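Local coordinates for Alpha/beta fold hydrolase (Pseudomonas aeruginosa, PDB 6I8W), which acts as a membrane phospholipase A of the alpha/beta hydrolase fold, degrading membrane phospholipids in Pseudomonas aeruginosa, where it is a virulence factor, at residues L65-G70 and L79-P84; V154-L159 and Q301-G306; V199-P204 and G255-V260; V279-C284 and A297-A302. All coordinates share one frame; numbering follows the deposited sequence. Where two conformers were deposited one is given.

How the interactions relate
Three of the four contacts reach the central sheet. Interactions 2 and 4 both use helix 293-308, sharing Gln301 and Ala302, and their centres lie about 12 Å apart. Interaction 1, about 13 and 14 Å from the centres of these two, comes first along the chain and packs against the same helix, through Phe81 on Tyr300 and Ala297 and through Leu65 on Leu304. Interaction 3 joins two loops at the C-terminal end of the sheet strands and falls, in sequence, between the two halves of interaction 2. It meets interaction 4 where Arg257 probably hydrogen-bonds Asn283, so loop 255-260, with the probable triad member Asp258, is tied to the sheet edge.

Interaction 1 (L65-G70 and L79-P84); sequences LLLIHG and LRFARP. With BOG (octyl beta-D-glucopyranoside), chain D; IPA (isopropyl alcohol), chain E.
Leu67 meets Phe81 and Ala82 where strand 64-68 passes the short helix 79-82, and these three buried, apolar side chains make the whole contact. Taken in order along the strand, Leu65 comes first: it points toward the helix but stops short of it and packs instead on Tyr300 of helix 293-308. Leu66 turns to the other face of the sheet and pairs through its backbone with strand 131-136. Leu67 is the residue that reaches across. With chi1 at -47°, CG sits beside the backbone N, and the two methyls are carried out toward the helix. Leu67 CD1 stands 4.1 Å from Phe81 CD2, near the plane of the ring and at its edge, while Leu67 CD2 comes within 4.2 Å of Phe81 CE2. The isobutyl group therefore lies along the rim of the phenyl ring and does not cover its face. Leu67 CD1 also approaches Ala82 CB, at 4.5 Å, a looser touch. Phe81 reaches back with its ring anti to the backbone N (chi1 174°), and the same ring meets Trp78. Beyond the strand, His69 ND1 donates to Gly70 O at 2.8 Å, and NE2 is bonded to Leu96 N, so the imidazole is held at both nitrogens. At the start of the helix, Arg80 N donates to O2 of an isopropanol, probably from the crystallisation liquor, at 3.1 Å. The whole belongs to a beta-alpha-beta unit, strand 64-68, helix 79-82, strand 90-94, and His69-Gly70 is consistent with the His-Gly pair that in relatives precedes the oxyanion-hole residue.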
# COMPACT_ATOMS: atom_id res chain seq x y z
N LEU A 65 -11.98 9.00 -2.34
CA LEU A 65 -10.62 8.85 -1.82
C LEU A 65 -10.01 7.63 -2.47
O LEU A 65 -10.53 6.53 -2.31
CB LEU A 65 -10.59 8.66 -0.29
CG LEU A 65 -11.39 9.60 0.62
CD1 LEU A 65 -11.23 9.15 2.08
CD2 LEU A 65 -10.90 11.02 0.45
N LEU A 66 -8.90 7.81 -3.16
CA LEU A 66 -8.22 6.67 -3.79
C LEU A 66 -6.93 6.37 -3.03
O LEU A 66 -6.04 7.22 -2.93
CB LEU A 66 -7.92 6.98 -5.27
CG LEU A 66 -7.10 5.93 -6.03
CD1 LEU A 66 -7.79 4.58 -5.99
CD2 LEU A 66 -6.91 6.39 -7.48
N LEU A 67 -6.83 5.15 -2.52
CA LEU A 67 -5.75 4.76 -1.62
C LEU A 67 -4.78 3.83 -2.33
O LEU A 67 -5.21 2.83 -2.92
CB LEU A 67 -6.31 4.09 -0.36
CG LEU A 67 -7.49 4.78 0.35
CD1 LEU A 67 -7.95 3.97 1.57
CD2 LEU A 67 -7.10 6.19 0.78
N ILE A 68 -3.49 4.12 -2.24
CA ILE A 68 -2.49 3.37 -3.01
C ILE A 68 -1.44 2.76 -2.08
O ILE A 68 -0.66 3.48 -1.45
CB ILE A 68 -1.79 4.27 -4.06
CG1 ILE A 68 -2.83 5.07 -4.87
CG2 ILE A 68 -0.89 3.43 -4.98
CD1 ILE A 68 -2.19 6.07 -5.84
N HIS A 69 -1.40 1.44 -2.03
CA HIS A 69 -0.48 0.72 -1.15
C HIS A 69 0.99 0.82 -1.61
O HIS A 69 1.29 1.28 -2.72
CB HIS A 69 -0.90 -0.75 -1.10
CG HIS A 69 -0.73 -1.44 -2.41
ND1 HIS A 69 0.51 -1.86 -2.86
CD2 HIS A 69 -1.61 -1.73 -3.40
CE1 HIS A 69 0.38 -2.41 -4.06
NE2 HIS A 69 -0.90 -2.35 -4.41
N GLY A 70 1.90 0.33 -0.78
CA GLY A 70 3.31 0.39 -1.09
C GLY A 70 3.89 -0.91 -1.62
O GLY A 70 3.16 -1.82 -1.99
N LEU A 79 -7.69 -1.50 5.17
CA LEU A 79 -9.04 -1.82 5.66
C LEU A 79 -9.45 -1.07 6.93
O LEU A 79 -10.53 -0.50 7.00
CB LEU A 79 -9.18 -3.33 5.93
CG LEU A 79 -8.79 -4.19 4.72
CD1 LEU A 79 -9.09 -5.67 4.96
CD2 LEU A 79 -9.50 -3.69 3.48
N ARG A 80 -8.61 -1.12 7.95
CA ARG A 80 -8.99 -0.52 9.22
C ARG A 80 -8.96 1.00 9.14
O ARG A 80 -9.73 1.69 9.80
CB ARG A 80 -8.07 -1.03 10.33
CG ARG A 80 -8.37 -2.48 10.70
CD ARG A 80 -7.31 -3.10 11.59
NE ARG A 80 -7.67 -4.47 11.94
CZ ARG A 80 -6.87 -5.29 12.61
NH1 ARG A 80 -5.68 -4.87 13.01
NH2 ARG A 80 -7.28 -6.52 12.89
N PHE A 81 -8.07 1.52 8.31
CA PHE A 81 -7.97 2.95 8.06
C PHE A 81 -9.22 3.46 7.36
O PHE A 81 -9.69 4.56 7.63
CB PHE A 81 -6.71 3.21 7.21
CG PHE A 81 -6.53 4.64 6.73
CD1 PHE A 81 -5.93 5.58 7.54
CD2 PHE A 81 -6.84 4.99 5.42
CE1 PHE A 81 -5.71 6.88 7.08
CE2 PHE A 81 -6.63 6.26 4.95
CZ PHE A 81 -6.06 7.22 5.79
N ALA A 82 -9.74 2.66 6.44
CA ALA A 82 -10.87 3.05 5.60
C ALA A 82 -12.20 2.98 6.35
O ALA A 82 -13.16 3.65 6.00
CB ALA A 82 -10.94 2.13 4.35
N ARG A 83 -12.23 2.18 7.41
CA ARG A 83 -13.46 1.96 8.15
C ARG A 83 -14.16 3.27 8.58
O ARG A 83 -15.35 3.46 8.31
CB ARG A 83 -13.16 1.07 9.36
CG ARG A 83 -14.33 0.80 10.28
CD ARG A 83 -14.19 -0.59 10.87
NE ARG A 83 -14.73 -0.73 12.22
CZ ARG A 83 -16.03 -0.77 12.52
NH1 ARG A 83 -16.94 -0.66 11.56
NH2 ARG A 83 -16.41 -0.92 13.79
N PRO A 84 -13.42 4.21 9.22
CA PRO A 84 -14.18 5.44 9.57
C PRO A 84 -14.43 6.38 8.39
O PRO A 84 -15.16 7.35 8.54
CB PRO A 84 -13.29 6.13 10.61
CG PRO A 84 -11.91 5.66 10.28
CD PRO A 84 -12.08 4.22 9.84
C1 BOG D . -7.05 -10.60 13.53
O1 BOG D . -6.20 -9.82 12.70
C2 BOG D . -6.76 -10.21 14.99
O2 BOG D . -5.61 -10.93 15.42
C3 BOG D . -7.90 -10.46 15.96
O3 BOG D . -7.63 -9.89 17.25
C4 BOG D . -9.16 -9.85 15.37
O4 BOG D . -10.26 -9.93 16.30
C5 BOG D . -9.43 -10.64 14.09
O5 BOG D . -8.40 -10.37 13.12
C6 BOG D . -10.81 -10.37 13.50
O6 BOG D . -10.75 -9.45 12.41
C1' BOG D . -6.30 -10.14 11.31
C2' BOG D . -5.64 -9.03 10.51
C3' BOG D . -4.50 -8.44 11.31
C4' BOG D . -3.63 -7.51 10.47
C5' BOG D . -2.18 -7.69 10.89
C6' BOG D . -1.30 -6.58 10.33
C7' BOG D . 0.15 -7.04 10.27
C8' BOG D . 0.61 -7.51 11.63
C1 IPA E . -4.20 -4.29 7.76
C2 IPA E . -5.71 -4.08 7.71
C3 IPA E . -6.43 -5.22 8.43
O2 IPA E . -6.03 -2.81 8.30

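Interaction 2 (V154-L159 and Q301-G306); sequences VLSLAL and QAFLDG. With CO2 (carbon dioxide), chain H.
Strand 156-159 and the helical segment 301-306 run nearly antiparallel, at 156° between their directions and 10.1 Å between their axes, and Ser156 and Leu304 are the closest pair of residues, 7.8 Å from CA to CA. This is the alpha-on-beta layer of the alpha/beta hydrolase fold: helix 293-308 lies against one face of the central sheet, and strand 154-160, a parallel member of that sheet, runs beneath it. The chain turns a corner at Leu155, after which Ser156 and Ala158 point toward the helix and Leu157 away, onto helix 138-149. Three side chains do most of the work. Phe303, its ring anti to the backbone N (chi1 164°), reaches down so that its far end lies over the strand. Phe303 CE2 is 3.8 Å from Ser156 OG and 3.9 Å from Ser156 CB, while Phe303 CZ stands 3.8 Å from Leu157 O; both oxygens approach the ring obliquely. Ser156 holds OG between its own N and carbonyl carbon (chi1 75°), which brings the hydroxyl up to Leu304, where Leu304 CD2 lies 3.6 Å from Ser156 OG. The hydroxyl is not left to these apolar neighbours, for it is hydrogen-bonded to His132 ND1 on the adjacent strand 131-136. Leu304 packs on His132 and Tyr89 as well, and with these two and Arg308 it lines a pocket that holds a carbon dioxide molecule. Tyr89 OH is hydrogen-bonded to that molecule, and the carbon dioxide O1 lies 2.9 Å from Leu304 O.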
# COMPACT_ATOMS: atom_id res chain seq x y z
N VAL A 154 -6.84 16.25 -9.12
CA VAL A 154 -6.50 15.90 -7.75
C VAL A 154 -6.91 16.98 -6.76
O VAL A 154 -6.39 18.09 -6.77
CB VAL A 154 -5.00 15.61 -7.62
CG1 VAL A 154 -4.65 15.24 -6.19
CG2 VAL A 154 -4.59 14.48 -8.59
N LEU A 155 -7.85 16.63 -5.89
CA LEU A 155 -8.40 17.56 -4.91
C LEU A 155 -7.51 17.70 -3.68
O LEU A 155 -7.46 18.75 -3.05
CB LEU A 155 -9.80 17.12 -4.49
CG LEU A 155 -10.81 16.99 -5.62
CD1 LEU A 155 -12.06 16.31 -5.10
CD2 LEU A 155 -11.14 18.36 -6.23
N SER A 156 -6.83 16.62 -3.31
CA SER A 156 -5.85 16.68 -2.23
C SER A 156 -4.95 15.46 -2.33
O SER A 156 -5.28 14.48 -2.99
CB SER A 156 -6.51 16.73 -0.85
OG SER A 156 -7.04 15.47 -0.47
N LEU A 157 -3.80 15.54 -1.66
CA LEU A 157 -2.79 14.50 -1.72
C LEU A 157 -2.30 14.22 -0.31
O LEU A 157 -1.97 15.14 0.43
CB LEU A 157 -1.64 14.93 -2.61
CG LEU A 157 -0.39 14.05 -2.61
CD1 LEU A 157 -0.71 12.68 -3.22
CD2 LEU A 157 0.73 14.75 -3.38
N ALA A 158 -2.26 12.95 0.06
CA ALA A 158 -1.70 12.56 1.35
C ALA A 158 -0.56 11.60 1.08
O ALA A 158 -0.74 10.54 0.48
CB ALA A 158 -2.78 11.92 2.26
N LEU A 159 0.62 12.00 1.53
CA LEU A 159 1.82 11.21 1.36
C LEU A 159 2.12 10.60 2.71
O LEU A 159 2.52 11.30 3.63
CB LEU A 159 2.98 12.07 0.84
CG LEU A 159 2.72 12.68 -0.54
CD1 LEU A 159 3.87 13.61 -0.97
CD2 LEU A 159 2.52 11.56 -1.57
N GLN A 301 -8.77 12.76 8.29
CA GLN A 301 -10.08 13.43 8.26
C GLN A 301 -9.97 14.89 8.64
O GLN A 301 -10.67 15.75 8.07
CB GLN A 301 -11.07 12.75 9.20
CG GLN A 301 -12.44 13.40 9.17
CD GLN A 301 -13.13 13.24 7.82
OE1 GLN A 301 -13.72 12.19 7.53
NE2 GLN A 301 -13.07 14.28 6.98
N ALA A 302 -9.10 15.19 9.60
CA ALA A 302 -8.91 16.57 10.02
C ALA A 302 -8.35 17.39 8.86
O ALA A 302 -8.80 18.50 8.58
CB ALA A 302 -7.99 16.64 11.24
N PHE A 303 -7.33 16.83 8.22
CA PHE A 303 -6.73 17.43 7.03
C PHE A 303 -7.78 17.68 5.95
O PHE A 303 -7.89 18.80 5.45
CB PHE A 303 -5.60 16.52 6.49
CG PHE A 303 -5.16 16.84 5.08
CD1 PHE A 303 -4.38 17.96 4.82
CD2 PHE A 303 -5.52 16.01 4.02
CE1 PHE A 303 -3.96 18.25 3.52
CE2 PHE A 303 -5.10 16.29 2.72
CZ PHE A 303 -4.32 17.40 2.47
N LEU A 304 -8.57 16.66 5.62
CA LEU A 304 -9.62 16.79 4.61
C LEU A 304 -10.66 17.86 4.97
O LEU A 304 -11.18 18.57 4.10
CB LEU A 304 -10.34 15.45 4.41
CG LEU A 304 -9.49 14.35 3.77
CD1 LEU A 304 -10.26 13.04 3.81
CD2 LEU A 304 -9.14 14.74 2.33
N ASP A 305 -11.00 17.94 6.25
CA ASP A 305 -11.95 18.95 6.71
C ASP A 305 -11.40 20.34 6.40
O ASP A 305 -12.13 21.21 5.91
CB ASP A 305 -12.20 18.84 8.22
CG ASP A 305 -13.18 17.73 8.58
OD1 ASP A 305 -13.77 17.12 7.66
OD2 ASP A 305 -13.36 17.48 9.79
N GLY A 306 -10.12 20.56 6.67
CA GLY A 306 -9.51 21.83 6.33
C GLY A 306 -9.55 22.10 4.84
O GLY A 306 -9.91 23.18 4.41
C CO2 H . -13.38 17.21 2.09
O1 CO2 H . -12.48 17.76 1.68
O2 CO2 H . -14.25 16.65 2.51

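Interaction 3 (V199-P204 and G255-V260). With BOG (octyl beta-D-glucopyranoside), chain D.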
# COMPACT_ATOMS: atom_id res chain seq x y z
N VAL A 199 8.80 -2.90 9.97
CA VAL A 199 7.89 -1.81 9.60
C VAL A 199 6.95 -1.39 10.74
O VAL A 199 6.33 -0.34 10.64
CB VAL A 199 7.03 -2.18 8.36
CG1 VAL A 199 7.92 -2.53 7.15
CG2 VAL A 199 6.08 -3.31 8.69
N PHE A 200 6.86 -2.20 11.80
CA PHE A 200 6.02 -1.86 12.97
C PHE A 200 6.82 -1.55 14.22
O PHE A 200 7.76 -2.27 14.58
CB PHE A 200 5.07 -3.01 13.32
CG PHE A 200 3.99 -3.26 12.31
CD1 PHE A 200 2.94 -2.37 12.15
CD2 PHE A 200 4.01 -4.42 11.54
CE1 PHE A 200 1.94 -2.61 11.23
CE2 PHE A 200 3.01 -4.68 10.62
CZ PHE A 200 1.98 -3.77 10.45
N VAL A 201 6.41 -0.51 14.95
CA VAL A 201 6.90 -0.36 16.31
C VAL A 201 6.08 -1.26 17.23
O VAL A 201 6.63 -2.10 17.94
CB VAL A 201 6.84 1.11 16.77
CG1 VAL A 201 7.22 1.22 18.26
CG2 VAL A 201 7.76 1.96 15.90
N GLN A 202 4.76 -1.09 17.22
CA GLN A 202 3.88 -2.00 17.95
C GLN A 202 3.07 -2.75 16.93
O GLN A 202 2.19 -2.18 16.27
CB GLN A 202 2.94 -1.24 18.93
CG GLN A 202 3.63 -0.66 20.16
CD GLN A 202 2.65 -0.03 21.15
OE1 GLN A 202 1.95 0.94 20.82
NE2 GLN A 202 2.59 -0.58 22.35
N GLN A 203 3.38 -4.03 16.76
CA GLN A 203 2.73 -4.80 15.73
C GLN A 203 1.32 -5.17 16.18
O GLN A 203 1.13 -5.64 17.29
CB GLN A 203 3.52 -6.05 15.40
CG GLN A 203 2.89 -6.86 14.28
CD GLN A 203 3.23 -8.32 14.37
OE1 GLN A 203 4.40 -8.69 14.40
NE2 GLN A 203 2.21 -9.16 14.43
N PRO A 204 0.33 -4.97 15.31
CA PRO A 204 -1.00 -5.48 15.66
C PRO A 204 -1.00 -7.01 15.79
O PRO A 204 -0.25 -7.68 15.09
CB PRO A 204 -1.87 -5.03 14.47
CG PRO A 204 -1.14 -3.87 13.86
CD PRO A 204 0.33 -4.18 14.06
N GLY A 255 5.38 8.15 10.47
CA GLY A 255 5.68 7.55 11.76
C GLY A 255 7.09 7.98 12.13
O GLY A 255 8.00 7.80 11.33
N ASP A 256 7.28 8.54 13.32
CA ASP A 256 8.58 9.12 13.66
C ASP A 256 9.71 8.08 13.63
O ASP A 256 10.85 8.41 13.29
CB ASP A 256 8.54 9.80 15.04
CG ASP A 256 8.22 8.84 16.19
OD1 ASP A 256 7.74 7.71 15.93
OD2 ASP A 256 8.42 9.22 17.37
N ARG A 257 9.40 6.82 13.92
CA ARG A 257 10.44 5.79 14.00
C ARG A 257 10.48 4.88 12.77
O ARG A 257 10.97 3.74 12.83
CB ARG A 257 10.25 4.96 15.27
CG ARG A 257 10.34 5.80 16.55
CD ARG A 257 10.25 4.94 17.80
NE ARG A 257 11.39 4.04 17.94
CZ ARG A 257 11.49 3.10 18.88
NH1 ARG A 257 10.51 2.96 19.77
NH2 ARG A 257 12.56 2.32 18.95
N ASP A 258 9.95 5.39 11.65
CA ASP A 258 10.01 4.71 10.35
C ASP A 258 11.46 4.32 10.05
O ASP A 258 12.33 5.18 9.96
CB ASP A 258 9.45 5.64 9.26
CG ASP A 258 9.28 4.95 7.91
OD1 ASP A 258 9.97 3.94 7.63
OD2 ASP A 258 8.47 5.45 7.10
N ARG A 259 11.71 3.02 9.90
CA ARG A 259 13.06 2.54 9.63
C ARG A 259 13.29 2.36 8.13
O ARG A 259 14.44 2.23 7.67
CB ARG A 259 13.33 1.23 10.38
CG ARG A 259 13.49 1.40 11.88
CD ARG A 259 13.14 0.13 12.64
NE ARG A 259 14.01 -1.01 12.34
CZ ARG A 259 13.92 -2.18 12.95
NH1 ARG A 259 12.99 -2.36 13.88
NH2 ARG A 259 14.74 -3.18 12.64
N VAL A 260 12.20 2.34 7.38
CA VAL A 260 12.26 2.10 5.94
C VAL A 260 12.60 3.38 5.16
O VAL A 260 13.47 3.39 4.30
CB VAL A 260 10.92 1.53 5.43
CG1 VAL A 260 11.04 1.09 3.97
CG2 VAL A 260 10.48 0.38 6.31
C1 BOG D . -7.05 -10.60 13.53
O1 BOG D . -6.20 -9.82 12.70
C2 BOG D . -6.76 -10.21 14.99
O2 BOG D . -5.61 -10.93 15.42
C3 BOG D . -7.90 -10.46 15.96
O3 BOG D . -7.63 -9.89 17.25
C4 BOG D . -9.16 -9.85 15.37
O4 BOG D . -10.26 -9.93 16.30
C5 BOG D . -9.43 -10.64 14.09
O5 BOG D . -8.40 -10.37 13.12
C6 BOG D . -10.81 -10.37 13.50
O6 BOG D . -10.75 -9.45 12.41
C1' BOG D . -6.30 -10.14 11.31
C2' BOG D . -5.64 -9.03 10.51
C3' BOG D . -4.50 -8.44 11.31
C4' BOG D . -3.63 -7.51 10.47
C5' BOG D . -2.18 -7.69 10.89
C6' BOG D . -1.30 -6.58 10.33
C7' BOG D . 0.15 -7.04 10.27
C8' BOG D . 0.61 -7.51 11.63
O HOH W 1 10.24 -1.19 14.37
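Val201 and Arg257 cross at about a right angle, two branches of the valine each meeting a different part of the arginine. Val201 CG1, anti to the backbone N (chi1 174°), comes 4.0 Å from Arg257 NH1, approaching the guanidinium obliquely; Val201 CG2 lies 3.9 Å from Arg257 CB. The bend at chi3 (66°) turns the guanidinium toward Val201 CG1, and NH1 is bonded to Asn283 OD1. Deeper in, Val199 and Val260 lie side by side and point the same way, with Val199 CG1 4.0 Å from Val260 CG2, each methyl beside its own backbone N and anti to the carbonyl carbon. Asp258 OD1 accepts from Val260 N at 2.8 Å, an Asx turn, while OD2 is bonded to His286 ND1; with Ser137 these residues fit a Ser-His-Asp triad, though this is inferred from geometry. Phe200 CE2 lies 3.7 Å from C7' of the octyl glucoside, and Pro204 CD sits over one face of the Phe200 ring, offset toward the rim. One water bridges the segments, donating to Phe200 O (2.7 Å) and accepting from Arg259 NH1 (3.0 Å). With no direct hydrogen bond between them, the segments meet by apolar packing, apart from the oblique approach of Val201 CG1 to the guanidinium, supplemented by this water-mediated polar link.

Interaction 4 (V279-C284 and A297-A302); sequences VIMENC and AQHYQA
The 2.8 Å bond from Gln301 N to Ala297 O closes the helical turn that carries His299, whose ring lies against Val279 and Met281 of strand 276-281. Nearly the whole contact is made by that one imidazole. Val279 puts CG1 anti to its backbone nitrogen (chi1 172°), and this methyl sits squarely over the ring, 3.6 Å from the His299 centroid and only 9° off the normal, a CH-pi contact with the methyl over the centre of one face. The other methyl stays nearer the rim, Val279 CG2 lying 4.0 Å from His299 ND1. Met281 slides past the histidine in the opposite direction. Met281 CG comes 3.9 Å from His299 CD2, obliquely, and the sulfur follows, with SD 5.1 Å from the ring centroid and 72° off the normal, so the Met-aromatic approach is an oblique one. Both residues thus work on the same face of the imidazole, Val279 CG1 over its centre and Met281 toward its CD2 side, and Leu253 of the neighbouring strand 250-255 touches the histidine too. Past the end of the strand, Asp256 accepts from the backbone N of both Asn283 and Cys284, which ties the loop down. Strand 276-281 is the outermost parallel strand of the sheet, and its packing under helix 293-308 is how the C-terminal helix covers the sheet edge in the alpha/beta hydrolase fold.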
# COMPACT_ATOMS: atom_id res chain seq x y z
N VAL A 279 1.92 15.95 9.62
CA VAL A 279 1.63 15.18 10.82
C VAL A 279 2.77 14.18 11.07
O VAL A 279 3.09 13.37 10.21
CB VAL A 279 0.29 14.41 10.72
CG1 VAL A 279 0.14 13.46 11.90
CG2 VAL A 279 -0.91 15.40 10.64
N ILE A 280 3.38 14.24 12.25
CA ILE A 280 4.34 13.21 12.64
C ILE A 280 3.78 12.49 13.85
O ILE A 280 3.61 13.09 14.91
CB ILE A 280 5.74 13.78 12.96
CG1 ILE A 280 6.28 14.58 11.77
CG2 ILE A 280 6.73 12.65 13.33
CD1 ILE A 280 7.63 15.26 12.04
N MET A 281 3.49 11.21 13.68
CA MET A 281 2.95 10.40 14.77
C MET A 281 4.07 9.80 15.60
O MET A 281 5.06 9.32 15.06
CB MET A 281 2.03 9.31 14.21
CG MET A 281 0.71 9.92 13.67
SD MET A 281 -0.30 8.77 12.71
CE MET A 281 -0.54 7.47 13.91
N GLU A 282 3.91 9.86 16.92
CA GLU A 282 4.97 9.47 17.85
C GLU A 282 5.00 7.95 18.09
O GLU A 282 3.96 7.31 18.18
CB GLU A 282 4.79 10.18 19.20
CG GLU A 282 6.00 10.07 20.12
CD GLU A 282 5.84 8.97 21.15
OE1 GLU A 282 4.69 8.53 21.37
OE2 GLU A 282 6.85 8.54 21.74
N ASN A 283 6.21 7.41 18.20
CA ASN A 283 6.43 5.98 18.46
C ASN A 283 5.68 5.10 17.47
O ASN A 283 5.04 4.12 17.85
CB ASN A 283 6.03 5.60 19.89
CG ASN A 283 6.74 4.34 20.38
OD1 ASN A 283 7.90 4.11 20.07
ND2 ASN A 283 6.02 3.51 21.12
N CYS A 284 5.80 5.46 16.19
CA CYS A 284 5.10 4.77 15.13
C CYS A 284 6.05 4.46 13.98
O CYS A 284 7.04 5.17 13.76
CB CYS A 284 3.93 5.61 14.62
SG CYS A 284 2.85 4.74 13.50
N ALA A 297 -6.36 7.79 10.48
CA ALA A 297 -7.57 8.21 9.76
C ALA A 297 -8.13 9.51 10.32
O ALA A 297 -8.72 10.30 9.60
CB ALA A 297 -8.65 7.12 9.81
N GLN A 298 -8.00 9.69 11.63
CA GLN A 298 -8.51 10.90 12.27
C GLN A 298 -7.67 12.12 11.86
O GLN A 298 -8.22 13.19 11.61
CB GLN A 298 -8.51 10.75 13.80
CG GLN A 298 -9.69 9.98 14.36
CD GLN A 298 -9.62 9.85 15.86
OE1 GLN A 298 -10.21 10.65 16.59
NE2 GLN A 298 -8.89 8.85 16.34
N HIS A 299 -6.35 11.97 11.82
CA HIS A 299 -5.47 13.04 11.32
C HIS A 299 -5.83 13.37 9.86
O HIS A 299 -5.91 14.54 9.46
CB HIS A 299 -3.99 12.65 11.40
CG HIS A 299 -3.38 12.80 12.76
ND1 HIS A 299 -3.36 13.98 13.46
CD2 HIS A 299 -2.70 11.90 13.53
CE1 HIS A 299 -2.73 13.82 14.61
NE2 HIS A 299 -2.31 12.56 14.67
N TYR A 300 -6.04 12.33 9.07
CA TYR A 300 -6.40 12.50 7.66
C TYR A 300 -7.77 13.18 7.51
O TYR A 300 -7.91 14.09 6.69
CB TYR A 300 -6.40 11.14 6.96
CG TYR A 300 -6.63 11.20 5.47
CD1 TYR A 300 -6.00 12.16 4.68
CD2 TYR A 300 -7.45 10.26 4.84
CE1 TYR A 300 -6.20 12.20 3.29
CE2 TYR A 300 -7.65 10.29 3.45
CZ TYR A 300 -7.02 11.26 2.70
OH TYR A 300 -7.21 11.29 1.33
N GLN A 301 -8.77 12.76 8.29
CA GLN A 301 -10.08 13.43 8.26
C GLN A 301 -9.97 14.89 8.64
O GLN A 301 -10.67 15.75 8.07
CB GLN A 301 -11.07 12.75 9.20
CG GLN A 301 -12.44 13.40 9.17
CD GLN A 301 -13.13 13.24 7.82
OE1 GLN A 301 -13.72 12.19 7.53
NE2 GLN A 301 -13.07 14.28 6.98
N ALA A 302 -9.10 15.19 9.60
CA ALA A 302 -8.91 16.57 10.02
C ALA A 302 -8.35 17.39 8.86
O ALA A 302 -8.80 18.50 8.58
CB ALA A 302 -7.99 16.64 11.24